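Side-chain contact in putative tautomerase (Streptomyces achromogenes, PDB 3RY0), which belongs to the tautomerase enzyme family and assembles as a hexamer of short chains: residues G10-P13 / Q14-A17. Sequence-based numbering, arbitrary orientation.
Sequences GRSP and QEVA
Gln14 folds its amide back over the start of the helix: a bend at chi2 (62°) sets OE1 3.5 Å from Ser12 CB and as far from Pro13 CD, a van der Waals contact alongside the proline ring. Glu15 pairs with Ser12 in a capping box, a classic way of closing a helix N-terminus. Its backbone N-H, which no preceding turn supplies with a carbonyl, donates to Ser12 OG at 3.1 Å, while its side chain reaches back so that OE1 accepts from Ser12 N at 2.8 Å. That return bond is nearly straight (171°) and uses the anti lone pair of OE1. The other carboxylate oxygen, OE2, forms a salt bridge with Arg11 NH1 at 2.8 Å; OE2 lies in the guanidinium plane, at its edge, but NH1 comes from above the carboxylate plane and the hydrogen bond is bent, the two planes being 58° apart. A water bridges Glu15 OE1 and Gly10 O, donating weakly to each. At Val16 the first helical turn closes, N donating to Ser12 O at 3.0 Å, and CG2 rests on Arg11 CB (3.9 Å). Ala17 N donates to Pro13 O, the next i to i+4 bond. This turn begins helix 13-31, which connects parallel strands 2-8 and 39-45 in a beta-alpha-beta unit, and meets two other subunits: Arg11 NH1 also bonds Leu31 O of a second, and Val16 packs on Phe51, on strand 50-52 of a third.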
# COMPACT_ATOMS: atom_id res chain seq x y z
N GLY A 10 -0.24 -19.21 -6.06
CA GLY A 10 -0.48 -20.40 -6.82
C GLY A 10 -0.79 -20.13 -8.28
O GLY A 10 -1.24 -21.07 -8.97
N ARG A 11 -0.63 -18.89 -8.79
CA ARG A 11 -0.92 -18.67 -10.24
C ARG A 11 0.29 -19.10 -10.98
O ARG A 11 1.42 -19.04 -10.48
CB ARG A 11 -1.07 -17.20 -10.63
CG ARG A 11 -2.30 -16.54 -10.33
CD ARG A 11 -3.35 -17.22 -11.01
NE ARG A 11 -4.61 -16.90 -10.44
CZ ARG A 11 -5.76 -17.18 -11.01
NH1 ARG A 11 -5.78 -17.81 -12.19
NH2 ARG A 11 -6.90 -16.87 -10.39
N SER A 12 0.13 -19.50 -12.24
CA SER A 12 1.30 -19.90 -12.95
C SER A 12 2.13 -18.70 -13.37
O SER A 12 1.59 -17.55 -13.50
CB SER A 12 0.92 -20.66 -14.26
OG SER A 12 0.13 -19.84 -15.13
N PRO A 13 3.39 -18.95 -13.64
CA PRO A 13 4.23 -17.88 -14.18
C PRO A 13 3.64 -17.31 -15.47
O PRO A 13 3.71 -16.09 -15.75
CB PRO A 13 5.57 -18.54 -14.40
CG PRO A 13 5.62 -19.64 -13.36
CD PRO A 13 4.20 -20.14 -13.24
N GLN A 14 3.00 -18.13 -16.29
CA GLN A 14 2.54 -17.63 -17.57
C GLN A 14 1.34 -16.70 -17.35
O GLN A 14 1.17 -15.71 -18.03
CB GLN A 14 2.06 -18.88 -18.40
CG GLN A 14 3.14 -19.91 -18.84
CD GLN A 14 3.95 -20.66 -17.71
OE1 GLN A 14 3.45 -20.97 -16.59
NE2 GLN A 14 5.24 -20.99 -18.05
N GLU A 15 0.45 -17.06 -16.41
CA GLU A 15 -0.69 -16.23 -16.11
C GLU A 15 -0.20 -14.87 -15.54
O GLU A 15 -0.77 -13.85 -15.91
CB GLU A 15 -1.59 -16.86 -15.02
CG GLU A 15 -2.39 -18.06 -15.51
CD GLU A 15 -3.10 -18.75 -14.37
OE1 GLU A 15 -2.37 -19.26 -13.48
OE2 GLU A 15 -4.32 -18.80 -14.37
N VAL A 16 0.79 -14.91 -14.64
CA VAL A 16 1.27 -13.62 -14.02
C VAL A 16 1.87 -12.76 -15.14
O VAL A 16 1.57 -11.57 -15.17
CB VAL A 16 2.27 -13.92 -12.94
CG1 VAL A 16 2.92 -12.59 -12.50
CG2 VAL A 16 1.52 -14.51 -11.71
N ALA A 17 2.65 -13.33 -16.08
CA ALA A 17 3.23 -12.53 -17.14
C ALA A 17 2.12 -11.94 -18.08
O ALA A 17 2.15 -10.80 -18.49
CB ALA A 17 4.16 -13.40 -17.97
O HOH W 1 -2.32 -22.17 -11.89